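Side-chain contacts in probable arylamine n-acetyl transferase (Mycobacterium abscessus, PDB 4GUZ), which probably transfers the acetyl group of acetyl-coenzyme A to arylamine substrates: residues A53-H58 with S274-E279; P64-K69 with C79-A84; R103-M106 with I111-A114; A114-L119 with S187-V192. All coordinates share one frame; numbering follows the deposited sequence.

How the contacts relate
Contacts 2 and 4 are buried; contact 3 lies at the surface and contact 1 is partly buried, farthest from the centre of the chain. Contacts 3 and 4, with centres about 7 Å apart, share Ala114 and reach one antiparallel sheet, contact 3 mostly through a connecting loop. Contact 2 meets contact 4 where Cys79 packs on His116, two members of the probable catalytic triad. Contact 1 touches none of the others. The chemistry changes with place: leucine packing joins the peripheral helices of contact 1, a salt bridge to a buried glutamate marks contact 2, hydrogen bonds and a water hold contact 3, and contact 4 packs a methionine thioether on a histidine and a phenylalanine.

Contact 1. Residues A53-H58 with S274-E279; sequences AVLHKH and STLLLE
Leu55 of helix 51-56 packs against Leu276 and Leu277 of helix 271-282, a helix-helix contact that ties an early part of the chain to its C-terminal helix. Most of the work is done by one methyl, Leu55 CD2. It reaches the backbone of the opposite helix, coming to 3.5 Å from Leu277 N, and there it settles between two side chains. On the Leu276 side it lies 3.7 Å from Leu276 CG; on the other it lies 3.9 Å from Leu277 CB. The leucines are set differently: Leu55 CG stands beside its own backbone N (chi1 -62°), whereas Leu276 CG is anti to its N (chi1 -172°) and carries CD2 back across the gap. Leu276 CD2 comes 3.7 Å from Leu55 O and lies obliquely and loosely to the His56 ring, 4.5 Å from His56 CE1. Leu55 CB covers one face of the same ring.

Within 53-58, Lys57, which has positive phi after the helix, curls back so that NZ donates to Ala53 O at 2.9 Å, and it also bonds Ser217 O. Leu269, a loop residue, touches both Leu55 and Leu277, and helix 254-263 backs Leu277 through Leu258 and Leu261.

Between the leucines the attraction is purely apolar and sets no precise direction. The orientation of the two helices therefore probably owes something to polar links at the margin of the contact: Val54 O with Arg280 NE, and the weak bond of His56 NE2 to Asp273 OD1.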
loop_
_atom_site.group_PDB
_atom_site.type_symbol
_atom_site.label_atom_id
_atom_site.label_comp_id
_atom_site.label_asym_id
_atom_site.label_seq_id
_atom_site.Cartn_x
_atom_site.Cartn_y
_atom_site.Cartn_z
ATOM N N ALA A 53 -7.990 -2.484 12.039
ATOM C CA ALA A 53 -7.347 -1.658 13.072
ATOM C C ALA A 53 -8.362 -0.765 13.753
ATOM O O ALA A 53 -8.309 -0.590 14.978
ATOM C CB ALA A 53 -6.224 -0.814 12.471
ATOM N N VAL A 54 -9.311 -0.220 12.967
ATOM C CA VAL A 54 -10.349 0.656 13.506
ATOM C C VAL A 54 -11.296 -0.146 14.413
ATOM O O VAL A 54 -11.661 0.356 15.474
ATOM C CB VAL A 54 -11.115 1.404 12.383
ATOM C CG1 VAL A 54 -12.161 2.356 12.959
ATOM C CG2 VAL A 54 -10.141 2.169 11.483
ATOM N N LEU A 55 -11.648 -1.388 14.016
ATOM C CA LEU A 55 -12.581 -2.249 14.754
ATOM C C LEU A 55 -11.930 -3.098 15.854
ATOM O O LEU A 55 -12.612 -3.411 16.829
ATOM C CB LEU A 55 -13.332 -3.202 13.793
ATOM C CG LEU A 55 -14.234 -2.571 12.697
ATOM C CD1 LEU A 55 -14.473 -3.549 11.555
ATOM C CD2 LEU A 55 -15.568 -2.143 13.251
ATOM N N HIS A 56 -10.664 -3.536 15.682
ATOM C CA HIS A 56 -10.043 -4.458 16.637
ATOM C C HIS A 56 -8.628 -4.074 17.140
ATOM O O HIS A 56 -8.113 -4.791 18.006
ATOM C CB HIS A 56 -9.987 -5.876 16.026
ATOM C CG HIS A 56 -11.296 -6.366 15.475
ATOM N ND1 HIS A 56 -12.425 -6.479 16.276
ATOM C CD2 HIS A 56 -11.615 -6.743 14.214
ATOM C CE1 HIS A 56 -13.391 -6.900 15.475
ATOM N NE2 HIS A 56 -12.948 -7.086 14.226
ATOM N N LYS A 57 -8.010 -2.966 16.636
ATOM C CA LYS A 57 -6.658 -2.518 17.033
ATOM C C LYS A 57 -5.618 -3.649 16.797
ATOM O O LYS A 57 -4.582 -3.707 17.475
ATOM C CB LYS A 57 -6.625 -2.040 18.512
ATOM C CG LYS A 57 -7.637 -0.937 18.861
ATOM C CD LYS A 57 -7.134 0.468 18.507
ATOM C CE LYS A 57 -8.275 1.440 18.307
ATOM N NZ LYS A 57 -9.199 0.995 17.223
ATOM N N HIS A 58 -5.906 -4.531 15.807
ATOM C CA HIS A 58 -5.105 -5.709 15.462
ATOM C C HIS A 58 -5.287 -6.101 13.992
ATOM O O HIS A 58 -6.408 -6.107 13.473
ATOM C CB HIS A 58 -5.508 -6.893 16.375
ATOM C CG HIS A 58 -4.840 -8.192 16.049
ATOM N ND1 HIS A 58 -5.484 -9.170 15.299
ATOM C CD2 HIS A 58 -3.600 -8.631 16.372
ATOM C CE1 HIS A 58 -4.614 -10.163 15.188
ATOM N NE2 HIS A 58 -3.468 -9.884 15.818
ATOM N N SER A 274 -20.101 -4.688 10.731
ATOM C CA SER A 274 -20.906 -3.611 10.142
ATOM C C SER A 274 -21.563 -2.777 11.245
ATOM O O SER A 274 -21.520 -1.547 11.190
ATOM C CB SER A 274 -21.985 -4.188 9.226
ATOM O OG SER A 274 -21.429 -4.770 8.059
ATOM N N THR A 275 -22.146 -3.462 12.263
ATOM C CA THR A 275 -22.800 -2.848 13.418
ATOM C C THR A 275 -21.775 -2.036 14.220
ATOM O O THR A 275 -22.040 -0.880 14.564
ATOM C CB THR A 275 -23.476 -3.943 14.280
ATOM O OG1 THR A 275 -24.389 -4.686 13.466
ATOM C CG2 THR A 275 -24.210 -3.376 15.494
ATOM N N LEU A 276 -20.598 -2.634 14.486
ATOM C CA LEU A 276 -19.514 -1.987 15.230
ATOM C C LEU A 276 -18.929 -0.806 14.439
ATOM O O LEU A 276 -18.578 0.207 15.048
ATOM C CB LEU A 276 -18.422 -3.009 15.581
ATOM C CG LEU A 276 -17.297 -2.563 16.533
ATOM C CD1 LEU A 276 -17.836 -2.152 17.899
ATOM C CD2 LEU A 276 -16.264 -3.666 16.698
ATOM N N LEU A 277 -18.848 -0.908 13.098
ATOM C CA LEU A 277 -18.299 0.196 12.298
ATOM C C LEU A 277 -19.205 1.423 12.377
ATOM O O LEU A 277 -18.700 2.515 12.625
ATOM C CB LEU A 277 -18.019 -0.203 10.837
ATOM C CG LEU A 277 -17.412 0.897 9.936
ATOM C CD1 LEU A 277 -16.003 1.270 10.352
ATOM C CD2 LEU A 277 -17.420 0.489 8.505
ATOM N N LEU A 278 -20.540 1.231 12.246
ATOM C CA LEU A 278 -21.557 2.285 12.355
ATOM C C LEU A 278 -21.432 3.044 13.692
ATOM O O LEU A 278 -21.646 4.254 13.719
ATOM C CB LEU A 278 -22.980 1.691 12.217
ATOM C CG LEU A 278 -23.419 1.203 10.834
ATOM C CD1 LEU A 278 -24.732 0.433 10.907
ATOM C CD2 LEU A 278 -23.605 2.348 9.887
ATOM N N GLU A 279 -21.062 2.329 14.785
ATOM C CA GLU A 279 -20.846 2.889 16.124
ATOM C C GLU A 279 -19.616 3.781 16.115
ATOM O O GLU A 279 -19.676 4.886 16.658
ATOM C CB GLU A 279 -20.715 1.781 17.192
ATOM C CG GLU A 279 -22.025 1.074 17.508
ATOM C CD GLU A 279 -21.988 -0.038 18.545
ATOM O OE1 GLU A 279 -21.003 -0.124 19.315
ATOM O OE2 GLU A 279 -22.968 -0.815 18.599
#

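Contact 2. Residues P64-K69 with C79-A84; sequences PAVQAK and CYEHVA
Lys69 and Glu81 form a salt bridge between helices 63-72 and 79-92, with Val66 packed beside it. Lys69 NZ donates to Glu81 OE2 at 2.8 Å; Glu81 OE2 accepts through its syn lone pair, on the side of the other carboxylate oxygen. The lysine is stretched out along its whole length, with CG anti to the backbone N (chi1 -179°), and crosses the glutamate chain at about a right angle; its CD passes 3.5 Å from Glu81 OE2.

The ammonium has a second anionic partner in Asp52 OD2, and Glu81 OE1 accepts from Tyr78 N. Each carboxylate oxygen is therefore engaged, which should limit rotation of this buried group, and two acidic neighbours would be expected to favour the charged lysine. Nearby, His82 ND1 bonds His42 NE2 and His82 NE2 bonds Lys47 O. Val66 CG1 lies against the backbone, 3.5 Å from Glu81 O; between side chains the approach is looser, Val66 CG2 to Glu81 CG 4.3 Å.

Further along helix 79-92, Leu85 also touches Val66. Elsewhere on this helix Tyr80 packs on Ala204 and Ser205 of helix 198-210, while Cys79 and Val83 meet His116 and Leu119 of strand 116-123.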
loop_
_atom_site.group_PDB
_atom_site.type_symbol
_atom_site.label_atom_id
_atom_site.label_comp_id
_atom_site.label_asym_id
_atom_site.label_seq_id
_atom_site.Cartn_x
_atom_site.Cartn_y
_atom_site.Cartn_z
ATOM N N PRO A 64 -1.461 -17.203 5.305
ATOM C CA PRO A 64 -2.800 -17.819 5.206
ATOM C C PRO A 64 -3.941 -16.867 5.570
ATOM O O PRO A 64 -4.944 -16.838 4.852
ATOM C CB PRO A 64 -2.719 -18.997 6.195
ATOM C CG PRO A 64 -1.264 -19.340 6.239
ATOM C CD PRO A 64 -0.595 -17.986 6.216
ATOM N N ALA A 65 -3.814 -16.099 6.664
ATOM C CA ALA A 65 -4.867 -15.160 7.055
ATOM C C ALA A 65 -5.022 -14.021 6.019
ATOM O O ALA A 65 -6.145 -13.670 5.667
ATOM C CB ALA A 65 -4.585 -14.577 8.432
ATOM N N VAL A 66 -3.902 -13.462 5.543
ATOM C CA VAL A 66 -3.878 -12.363 4.562
ATOM C C VAL A 66 -4.488 -12.780 3.218
ATOM O O VAL A 66 -5.376 -12.072 2.737
ATOM C CB VAL A 66 -2.434 -11.802 4.395
ATOM C CG1 VAL A 66 -2.318 -10.850 3.196
ATOM C CG2 VAL A 66 -1.990 -11.103 5.675
ATOM N N GLN A 67 -4.049 -13.914 2.612
ATOM C CA GLN A 67 -4.591 -14.313 1.302
ATOM C C GLN A 67 -6.074 -14.705 1.389
ATOM O O GLN A 67 -6.815 -14.456 0.439
ATOM C CB GLN A 67 -3.758 -15.416 0.620
ATOM C CG GLN A 67 -3.812 -16.803 1.263
ATOM C CD GLN A 67 -2.818 -17.737 0.633
ATOM O OE1 GLN A 67 -2.265 -17.476 -0.443
ATOM N NE2 GLN A 67 -2.548 -18.839 1.308
ATOM N N ALA A 68 -6.514 -15.264 2.527
ATOM C CA ALA A 68 -7.930 -15.608 2.724
ATOM C C ALA A 68 -8.780 -14.323 2.799
ATOM O O ALA A 68 -9.806 -14.231 2.137
ATOM C CB ALA A 68 -8.107 -16.442 3.991
ATOM N N LYS A 69 -8.324 -13.309 3.556
ATOM C CA LYS A 69 -9.031 -12.033 3.653
ATOM C C LYS A 69 -8.995 -11.261 2.308
ATOM O O LYS A 69 -10.049 -10.892 1.794
ATOM C CB LYS A 69 -8.422 -11.187 4.782
ATOM C CG LYS A 69 -9.090 -9.832 5.013
ATOM C CD LYS A 69 -8.156 -8.969 5.822
ATOM C CE LYS A 69 -8.722 -7.626 6.142
ATOM N NZ LYS A 69 -7.729 -6.809 6.877
ATOM N N CYS A 79 -0.686 -1.332 4.242
ATOM C CA CYS A 79 0.649 -1.569 3.679
ATOM C C CYS A 79 1.270 -2.931 4.026
ATOM O O CYS A 79 1.707 -3.638 3.116
ATOM C CB CYS A 79 1.616 -0.419 3.971
ATOM S SG CYS A 79 2.211 -0.316 5.682
ATOM N N TYR A 80 1.247 -3.313 5.310
ATOM C CA TYR A 80 1.913 -4.520 5.781
ATOM C C TYR A 80 1.234 -5.791 5.267
ATOM O O TYR A 80 1.926 -6.767 5.006
ATOM C CB TYR A 80 2.083 -4.480 7.312
ATOM C CG TYR A 80 3.067 -3.406 7.724
ATOM C CD1 TYR A 80 4.319 -3.316 7.123
ATOM C CD2 TYR A 80 2.712 -2.421 8.644
ATOM C CE1 TYR A 80 5.191 -2.267 7.413
ATOM C CE2 TYR A 80 3.585 -1.373 8.954
ATOM C CZ TYR A 80 4.836 -1.326 8.361
ATOM O OH TYR A 80 5.720 -0.326 8.658
ATOM N N GLU A 81 -0.076 -5.752 5.005
ATOM C CA GLU A 81 -0.782 -6.901 4.432
ATOM C C GLU A 81 -0.419 -7.043 2.955
ATOM O O GLU A 81 -0.147 -8.148 2.477
ATOM C CB GLU A 81 -2.287 -6.728 4.594
ATOM C CG GLU A 81 -2.729 -6.924 6.017
ATOM C CD GLU A 81 -4.140 -6.429 6.232
ATOM O OE1 GLU A 81 -4.305 -5.203 6.413
ATOM O OE2 GLU A 81 -5.079 -7.258 6.201
ATOM N N HIS A 82 -0.400 -5.896 2.238
ATOM C CA HIS A 82 -0.009 -5.810 0.830
ATOM C C HIS A 82 1.446 -6.280 0.642
ATOM O O HIS A 82 1.719 -7.059 -0.273
ATOM C CB HIS A 82 -0.154 -4.351 0.335
ATOM C CG HIS A 82 -1.550 -3.966 -0.020
ATOM N ND1 HIS A 82 -1.982 -3.972 -1.321
ATOM C CD2 HIS A 82 -2.580 -3.604 0.783
ATOM C CE1 HIS A 82 -3.253 -3.589 -1.283
ATOM N NE2 HIS A 82 -3.655 -3.356 -0.035
ATOM N N VAL A 83 2.384 -5.789 1.483
ATOM C CA VAL A 83 3.813 -6.168 1.373
ATOM C C VAL A 83 3.993 -7.678 1.704
ATOM O O VAL A 83 4.749 -8.353 0.999
ATOM C CB VAL A 83 4.745 -5.244 2.199
ATOM C CG1 VAL A 83 6.120 -5.873 2.432
ATOM C CG2 VAL A 83 4.904 -3.903 1.499
ATOM N N ALA A 84 3.257 -8.222 2.701
ATOM C CA ALA A 84 3.344 -9.662 3.016
ATOM C C ALA A 84 2.967 -10.482 1.775
ATOM O O ALA A 84 3.720 -11.363 1.374
ATOM C CB ALA A 84 2.430 -10.017 4.193
#

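Contact 3. Residues R103-M106 with I111-A114; sequences RVQM and IRPA
Arg103 and Gln105 each reach over to Arg112 in the loop that links strand 96-104 to strand 116-123, and two hydrogen bonds fasten the loop there. Arg103 NH1 donates to Arg112 O at 3.0 Å, with an N-H...O angle of 160°; the oxygen lies in the guanidinium plane, at its edge. The second bond runs the other way: Arg112 N donates to Gln105 OE1 at 2.9 Å, in the plane of the amide and on a lone pair. Gln105 gets there because its chain bends at chi2 (-59°), and its NE2 is held by Ala108 O and Thr110 O, so the amide spans the loop.

A water adds an indirect link, accepting from Val104 N at 2.8 Å and donating to Pro113 O at 2.7 Å. The same carbonyl receives a CA-H...O contact, Arg103 CA to Pro113 O, 3.5 Å. Arg112 CG comes to 3.1 Å from Val104 O, a close carbon-oxygen approach.

Carbon contacts fill in around these bonds. Ala114 CB lies over one face of the Arg103 guanidinium and 4.0 Å from Arg103 CG, while Ile111 CG2 approaches NH1 obliquely.

On its other edge the segment 103-106 pairs with strand 185-196, through backbone bonds from Arg103 to Thr190 and from Gln105 and Met106 to Arg188. Arg103 and Ile111 also touch Thr165 in a neighbouring loop.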
loop_
_atom_site.group_PDB
_atom_site.type_symbol
_atom_site.label_atom_id
_atom_site.label_comp_id
_atom_site.label_asym_id
_atom_site.label_seq_id
_atom_site.Cartn_x
_atom_site.Cartn_y
_atom_site.Cartn_z
ATOM N N ARG A 103 9.184 6.557 5.807
ATOM C CA ARG A 103 8.588 7.518 6.753
ATOM C C ARG A 103 7.563 8.348 5.977
ATOM O O ARG A 103 7.969 9.121 5.114
ATOM C CB ARG A 103 9.677 8.436 7.338
ATOM C CG ARG A 103 10.797 7.709 8.054
ATOM C CD ARG A 103 11.898 8.681 8.439
ATOM N NE ARG A 103 13.032 7.977 9.033
ATOM C CZ ARG A 103 13.092 7.597 10.305
ATOM N NH1 ARG A 103 12.097 7.884 11.138
ATOM N NH2 ARG A 103 14.163 6.964 10.763
ATOM N N VAL A 104 6.251 8.149 6.224
ATOM C CA VAL A 104 5.200 8.874 5.499
ATOM C C VAL A 104 5.127 10.290 6.047
ATOM O O VAL A 104 4.690 10.516 7.177
ATOM C CB VAL A 104 3.825 8.165 5.490
ATOM C CG1 VAL A 104 2.815 8.949 4.649
ATOM C CG2 VAL A 104 3.947 6.743 4.953
ATOM N N GLN A 105 5.512 11.238 5.217
ATOM C CA GLN A 105 5.605 12.653 5.567
ATOM C C GLN A 105 4.418 13.484 5.134
ATOM O O GLN A 105 4.020 14.394 5.875
ATOM C CB GLN A 105 6.878 13.261 4.941
ATOM C CG GLN A 105 8.203 12.737 5.546
ATOM C CD GLN A 105 8.373 12.965 7.045
ATOM O OE1 GLN A 105 8.782 12.070 7.787
ATOM N NE2 GLN A 105 8.077 14.154 7.529
ATOM N N MET A 106 3.912 13.252 3.913
ATOM C CA MET A 106 2.814 14.028 3.291
ATOM C C MET A 106 3.046 15.535 3.432
ATOM O O MET A 106 2.141 16.261 3.878
ATOM C CB MET A 106 1.438 13.627 3.864
ATOM C CG MET A 106 1.060 12.163 3.616
ATOM S SD MET A 106 1.181 11.599 1.883
ATOM C CE MET A 106 -0.257 12.401 1.163
ATOM N N ILE A 111 10.100 14.884 11.236
ATOM C CA ILE A 111 10.341 13.485 10.913
ATOM C C ILE A 111 9.276 12.590 11.532
ATOM O O ILE A 111 9.010 12.685 12.741
ATOM C CB ILE A 111 11.765 13.036 11.350
ATOM C CG1 ILE A 111 12.855 13.882 10.656
ATOM C CG2 ILE A 111 11.968 11.532 11.074
ATOM C CD1 ILE A 111 14.336 13.686 11.289
ATOM N N ARG A 112 8.672 11.729 10.690
ATOM C CA ARG A 112 7.663 10.747 11.079
ATOM C C ARG A 112 8.339 9.387 11.294
ATOM O O ARG A 112 9.441 9.191 10.776
ATOM C CB ARG A 112 6.544 10.642 10.009
ATOM C CG ARG A 112 5.903 11.984 9.606
ATOM C CD ARG A 112 5.264 12.680 10.779
ATOM N NE ARG A 112 4.319 13.719 10.354
ATOM C CZ ARG A 112 3.801 14.625 11.181
ATOM N NH1 ARG A 112 4.148 14.638 12.462
ATOM N NH2 ARG A 112 2.935 15.528 10.729
ATOM N N PRO A 113 7.724 8.414 12.023
ATOM C CA PRO A 113 8.404 7.111 12.195
ATOM C C PRO A 113 8.374 6.319 10.890
ATOM O O PRO A 113 7.564 6.625 10.011
ATOM C CB PRO A 113 7.617 6.417 13.319
ATOM C CG PRO A 113 6.616 7.435 13.819
ATOM C CD PRO A 113 6.433 8.451 12.745
ATOM N N ALA A 114 9.286 5.350 10.738
ATOM C CA ALA A 114 9.392 4.536 9.516
ATOM C C ALA A 114 8.367 3.432 9.537
ATOM O O ALA A 114 8.701 2.285 9.848
ATOM C CB ALA A 114 10.796 3.971 9.379
HETATM O O HOH W 1 5.250 7.083 8.649
#

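Contact 4. Residues A114-L119 with S187-V192; sequences ATHGML and SRHTFV
Met118 drives its thioether against the ring of His189, the tight part of the contact. Met118 SD sits 3.4 Å from His189 CE1 and equally close to NE2, oblique to the ring. The bend at chi3 (-75°) then turns the methyl over the imidazole, where Met118 CE makes a CH-pi contact 4.0 Å from the centroid of the His189 ring, offset toward the rim. The same methyl reaches 3.7 Å from Phe191 CB, so it is gripped by two residues of strand 185-196.

Looser contacts flank this grip. Met118 SD is 5.3 Å from the centroid of the Phe191 ring, a more distant Met-aromatic approach. His116 and His189 meet obliquely, their ring centroids 5.4 Å apart and planes at 36°; the nearest atoms are His116 CD2 and His189 CD2, at 3.8 Å. Even here the contact has no solvent side, for all four touching residues are buried.

Both imidazoles hydrogen-bond the carboxylate of Asp131, His116 NE2 to OD1 and His189 NE2 to OD2. That shared partner should fix the rotation of both rings more firmly than their slight mutual contact does.

Strands 116-123 and 185-196 are separated in the sheet by strand 96-104, whose Ile100 touches Met118 and Phe191; the segments cross at 63°. The twist of the sheet, with classic beta bulges at Thr115-His116 and Arg188-His189, probably lets these side chains meet over one face of the middle strand. With Cys79 packed on His116, the arrangement is consistent with the Cys-His-Asp catalytic triad of arylamine N-acetyltransferases, His189 being a second hydrogen-bond partner of its probable aspartate.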
loop_
_atom_site.group_PDB
_atom_site.type_symbol
_atom_site.label_atom_id
_atom_site.label_comp_id
_atom_site.label_asym_id
_atom_site.label_seq_id
_atom_site.Cartn_x
_atom_site.Cartn_y
_atom_site.Cartn_z
ATOM N N ALA A 114 9.286 5.350 10.738
ATOM C CA ALA A 114 9.392 4.536 9.516
ATOM C C ALA A 114 8.367 3.432 9.537
ATOM O O ALA A 114 8.701 2.285 9.848
ATOM C CB ALA A 114 10.796 3.971 9.379
ATOM N N THR A 115 7.107 3.763 9.186
ATOM C CA THR A 115 6.019 2.808 9.295
ATOM C C THR A 115 5.287 2.533 7.952
ATOM O O THR A 115 4.131 2.102 7.962
ATOM C CB THR A 115 5.065 3.235 10.432
ATOM O OG1 THR A 115 4.701 4.611 10.297
ATOM C CG2 THR A 115 5.668 2.998 11.817
ATOM N N HIS A 116 5.987 2.666 6.817
ATOM C CA HIS A 116 5.415 2.292 5.524
ATOM C C HIS A 116 6.313 1.267 4.869
ATOM O O HIS A 116 7.419 1.600 4.479
ATOM C CB HIS A 116 5.183 3.498 4.597
ATOM C CG HIS A 116 4.698 3.103 3.236
ATOM N ND1 HIS A 116 3.530 2.372 3.073
ATOM C CD2 HIS A 116 5.259 3.309 2.019
ATOM C CE1 HIS A 116 3.407 2.176 1.767
ATOM N NE2 HIS A 116 4.423 2.720 1.093
ATOM N N GLY A 117 5.854 0.020 4.790
ATOM C CA GLY A 117 6.670 -1.024 4.190
ATOM C C GLY A 117 6.576 -1.008 2.682
ATOM O O GLY A 117 5.498 -0.761 2.130
ATOM N N MET A 118 7.713 -1.254 2.014
ATOM C CA MET A 118 7.868 -1.337 0.560
ATOM C C MET A 118 8.868 -2.425 0.252
ATOM O O MET A 118 9.591 -2.876 1.156
ATOM C CB MET A 118 8.367 0.007 -0.018
ATOM C CG MET A 118 7.364 1.140 0.155
ATOM S SD MET A 118 8.008 2.757 -0.257
ATOM C CE MET A 118 9.060 3.098 1.157
ATOM N N LEU A 119 8.945 -2.819 -1.009
ATOM C CA LEU A 119 9.880 -3.833 -1.467
ATOM C C LEU A 119 10.754 -3.291 -2.590
ATOM O O LEU A 119 10.297 -2.458 -3.387
ATOM C CB LEU A 119 9.126 -5.090 -1.923
ATOM C CG LEU A 119 8.296 -5.764 -0.828
ATOM C CD1 LEU A 119 7.066 -6.452 -1.403
ATOM C CD2 LEU A 119 9.140 -6.696 0.049
ATOM N N SER A 187 5.896 15.995 -0.897
ATOM C CA SER A 187 6.580 14.781 -0.415
ATOM C C SER A 187 5.566 13.766 0.098
ATOM O O SER A 187 4.651 14.142 0.835
ATOM C CB SER A 187 7.596 15.096 0.679
ATOM O OG SER A 187 6.966 15.529 1.876
ATOM N N ARG A 188 5.705 12.490 -0.312
ATOM C CA ARG A 188 4.851 11.409 0.193
ATOM C C ARG A 188 5.560 10.746 1.351
ATOM O O ARG A 188 5.110 10.808 2.480
ATOM C CB ARG A 188 4.542 10.363 -0.886
ATOM C CG ARG A 188 3.257 10.573 -1.597
ATOM C CD ARG A 188 2.949 9.346 -2.412
ATOM N NE ARG A 188 1.750 9.587 -3.204
ATOM C CZ ARG A 188 1.195 8.701 -4.009
ATOM N NH1 ARG A 188 1.741 7.500 -4.167
ATOM N NH2 ARG A 188 0.098 9.014 -4.688
ATOM N N HIS A 189 6.688 10.106 1.055
ATOM C CA HIS A 189 7.501 9.434 2.059
ATOM C C HIS A 189 8.983 9.573 1.747
ATOM O O HIS A 189 9.362 9.929 0.624
ATOM C CB HIS A 189 7.111 7.934 2.150
ATOM C CG HIS A 189 7.164 7.153 0.864
ATOM N ND1 HIS A 189 8.365 6.843 0.255
ATOM C CD2 HIS A 189 6.159 6.532 0.195
ATOM C CE1 HIS A 189 8.052 6.135 -0.813
ATOM N NE2 HIS A 189 6.733 5.889 -0.871
ATOM N N THR A 190 9.812 9.305 2.750
ATOM C CA THR A 190 11.265 9.202 2.601
ATOM C C THR A 190 11.605 7.759 2.919
ATOM O O THR A 190 10.908 7.142 3.716
ATOM C CB THR A 190 12.065 10.180 3.482
ATOM O OG1 THR A 190 11.872 9.864 4.871
ATOM C CG2 THR A 190 11.760 11.653 3.185
ATOM N N PHE A 191 12.632 7.205 2.306
ATOM C CA PHE A 191 13.029 5.831 2.630
ATOM C C PHE A 191 14.535 5.690 2.521
ATOM O O PHE A 191 15.190 6.487 1.873
ATOM C CB PHE A 191 12.315 4.776 1.752
ATOM C CG PHE A 191 12.523 4.910 0.253
ATOM C CD1 PHE A 191 11.682 5.700 -0.511
ATOM C CD2 PHE A 191 13.539 4.211 -0.391
ATOM C CE1 PHE A 191 11.893 5.850 -1.887
ATOM C CE2 PHE A 191 13.749 4.349 -1.757
ATOM C CZ PHE A 191 12.910 5.149 -2.505
ATOM N N VAL A 192 15.060 4.651 3.165
ATOM C CA VAL A 192 16.460 4.222 3.132
ATOM C C VAL A 192 16.424 2.750 2.710
ATOM O O VAL A 192 15.410 2.080 2.916
ATOM C CB VAL A 192 17.189 4.456 4.477
ATOM C CG1 VAL A 192 17.282 5.955 4.798
ATOM C CG2 VAL A 192 16.537 3.683 5.610
#